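Local coordinates for protein colicin-B (Escherichia coli, PDB 1RH1) that kills Escherichia coli and closely related bacteria by forming a channel that depolarizes the cytoplasmic membrane and dissipates cellular energy, at residues A[100-105]-A[182-187]. Sequence-based numbering, arbitrary orientation.
Sequences SAARTV and MAIIGG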
ATOM      1  N   SER A 100       7.842  -1.824  25.974  1.00  2.16           N
ATOM      2  CA  SER A 100       6.586  -2.034  26.648  1.00  7.03           C
ATOM      3  C   SER A 100       5.778  -0.753  26.820  1.00  5.12           C
ATOM      4  O   SER A 100       4.552  -0.800  26.759  1.00  3.78           O
ATOM      5  CB  SER A 100       6.929  -2.685  27.964  1.00 10.02           C
ATOM      6  OG  SER A 100       5.808  -2.976  28.784  1.00 21.67           O
ATOM      7  N   ALA A 101       6.448   0.395  26.982  1.00  5.02           N
ATOM      8  CA  ALA A 101       5.770   1.685  27.072  1.00  2.00           C
ATOM      9  C   ALA A 101       5.273   2.139  25.706  1.00  3.39           C
ATOM     10  O   ALA A 101       4.135   2.594  25.599  1.00 11.89           O
ATOM     11  CB  ALA A 101       6.701   2.751  27.593  1.00  2.00           C
ATOM     12  N   ALA A 102       6.086   2.026  24.642  1.00  3.58           N
ATOM     13  CA  ALA A 102       5.673   2.358  23.290  1.00  2.00           C
ATOM     14  C   ALA A 102       4.549   1.451  22.812  1.00  3.11           C
ATOM     15  O   ALA A 102       3.721   1.849  21.999  1.00  5.16           O
ATOM     16  CB  ALA A 102       6.824   2.185  22.335  1.00  2.00           C
ATOM     17  N   ARG A 103       4.479   0.212  23.309  1.00  2.58           N
ATOM     18  CA  ARG A 103       3.470  -0.735  22.899  1.00  2.00           C
ATOM     19  C   ARG A 103       2.157  -0.311  23.493  1.00  3.14           C
ATOM     20  O   ARG A 103       1.138  -0.359  22.809  1.00  3.83           O
ATOM     21  CB  ARG A 103       3.853  -2.081  23.386  1.00  2.00           C
ATOM     22  CG  ARG A 103       2.896  -3.192  23.003  1.00  2.00           C
ATOM     23  CD  ARG A 103       3.567  -4.561  23.147  1.00  2.00           C
ATOM     24  NE  ARG A 103       4.411  -4.670  24.330  1.00  6.00           N
ATOM     25  CZ  ARG A 103       5.693  -5.067  24.271  1.00  9.64           C
ATOM     26  NH1 ARG A 103       6.316  -5.405  23.125  1.00  2.90           N
ATOM     27  NH2 ARG A 103       6.373  -5.112  25.415  1.00 12.80           N
ATOM     28  N   THR A 104       2.194   0.152  24.748  1.00  2.00           N
ATOM     29  CA  THR A 104       0.999   0.636  25.412  1.00  2.00           C
ATOM     30  C   THR A 104       0.408   1.797  24.648  1.00  3.73           C
ATOM     31  O   THR A 104      -0.798   1.789  24.462  1.00  6.21           O
ATOM     32  CB  THR A 104       1.318   1.074  26.805  1.00  2.00           C
ATOM     33  OG1 THR A 104       1.740  -0.074  27.503  1.00  2.00           O
ATOM     34  CG2 THR A 104       0.136   1.642  27.506  1.00  3.39           C
ATOM     35  N   VAL A 105       1.186   2.770  24.163  1.00  3.51           N
ATOM     36  CA  VAL A 105       0.653   3.856  23.353  1.00  2.00           C
ATOM     37  C   VAL A 105       0.154   3.330  22.015  1.00  3.37           C
ATOM     38  O   VAL A 105      -0.882   3.791  21.534  1.00  2.00           O
ATOM     39  CB  VAL A 105       1.747   4.907  23.153  1.00  2.00           C
ATOM     40  CG1 VAL A 105       1.332   6.012  22.211  1.00  2.00           C
ATOM     41  CG2 VAL A 105       2.040   5.506  24.513  1.00  2.00           C
ATOM     42  N   MET A 182      13.673   4.663  16.369  1.00  2.00           N
ATOM     43  CA  MET A 182      13.388   3.236  16.380  1.00  2.51           C
ATOM     44  C   MET A 182      12.032   3.074  17.039  1.00  2.00           C
ATOM     45  O   MET A 182      11.808   3.597  18.130  1.00  2.23           O
ATOM     46  CB  MET A 182      14.461   2.491  17.143  1.00  3.91           C
ATOM     47  CG  MET A 182      15.731   2.473  16.309  1.00  2.00           C
ATOM     48  SD  MET A 182      16.418   0.824  16.144  1.00  2.00           S
ATOM     49  CE  MET A 182      15.030   0.056  15.373  1.00  2.00           C
ATOM     50  N   ALA A 183      11.120   2.381  16.348  1.00  2.00           N
ATOM     51  CA  ALA A 183       9.726   2.280  16.734  1.00  2.00           C
ATOM     52  C   ALA A 183       9.124   0.905  16.760  1.00  2.00           C
ATOM     53  O   ALA A 183       9.717  -0.034  16.249  1.00  6.03           O
ATOM     54  CB  ALA A 183       8.861   3.047  15.794  1.00  2.00           C
ATOM     55  N   ILE A 184       7.919   0.771  17.331  1.00  2.94           N
ATOM     56  CA  ILE A 184       7.178  -0.477  17.292  1.00  2.00           C
ATOM     57  C   ILE A 184       5.998  -0.310  16.365  1.00  2.00           C
ATOM     58  O   ILE A 184       5.113   0.499  16.605  1.00  3.66           O
ATOM     59  CB  ILE A 184       6.710  -0.879  18.712  1.00  2.00           C
ATOM     60  CG1 ILE A 184       5.839  -2.102  18.587  1.00  2.00           C
ATOM     61  CG2 ILE A 184       5.997   0.258  19.412  1.00  2.00           C
ATOM     62  CD1 ILE A 184       5.276  -2.540  19.927  1.00  2.75           C
ATOM     63  N   ILE A 185       5.962  -1.041  15.269  1.00  2.00           N
ATOM     64  CA  ILE A 185       4.829  -0.918  14.391  1.00  2.00           C
ATOM     65  C   ILE A 185       3.821  -2.011  14.624  1.00  2.00           C
ATOM     66  O   ILE A 185       4.082  -3.033  15.236  1.00  2.00           O
ATOM     67  CB  ILE A 185       5.303  -0.910  12.930  1.00  2.00           C
ATOM     68  CG1 ILE A 185       6.233  -2.027  12.560  1.00  2.00           C
ATOM     69  CG2 ILE A 185       6.046   0.383  12.760  1.00  5.75           C
ATOM     70  CD1 ILE A 185       6.694  -2.026  11.091  1.00  2.00           C
ATOM     71  N   GLY A 186       2.613  -1.783  14.168  1.00  2.00           N
ATOM     72  CA  GLY A 186       1.543  -2.746  14.315  1.00  2.80           C
ATOM     73  C   GLY A 186       0.274  -2.231  13.677  1.00  2.00           C
ATOM     74  O   GLY A 186       0.294  -1.195  13.023  1.00  2.00           O
ATOM     75  N   GLY A 187      -0.825  -2.965  13.824  1.00  2.00           N
ATOM     76  CA  GLY A 187      -2.097  -2.455  13.349  1.00  2.50           C
ATOM     77  C   GLY A 187      -2.673  -3.100  12.108  1.00  2.00           C
ATOM     78  O   GLY A 187      -3.891  -3.206  12.020  1.00  2.00           O
TER
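Ile-184 meets Ala-102 and Arg-103 with a fully extended side chain: CG1 lies anti to the backbone N (chi1 175°) and chi2 is also near 180°, which carries CD1 to the helix surface while CG2 branches off lower down. The two methyls then divide the work. Ile-184 CG2 packs against Ala-102 CB at 3.6 Å, and alanine suits this position because its single methyl lets the helix backbone come close. The same CG2 also rests against the carbonyl O of Ala-102, so it touches backbone as well as methyl. Ile-184 CD1 reaches the start of the arginine's aliphatic chain, 3.8 Å from Arg-103 CB, with Arg-103 CG beside it. A beta-branched residue is well suited to a strand, and here its two branches let one side chain touch two successive helix residues. The arginine crosses the isoleucine at about a right angle, and a bend at chi3 (40°) turns its guanidinium off to one side of CD1, back along the helix. A long side chain with an apolar stem and a charged end fits such a partly exposed border. Helix 99-110 here packs on one face of an antiparallel sheet in the N-terminal part of the colicin, where strand 179-186 runs between strands 121-128 and 169-176. Phe-125 of strand 121-128 also touches Ala-102, and Tyr-169 lies against Ile-184, extending the apolar layer.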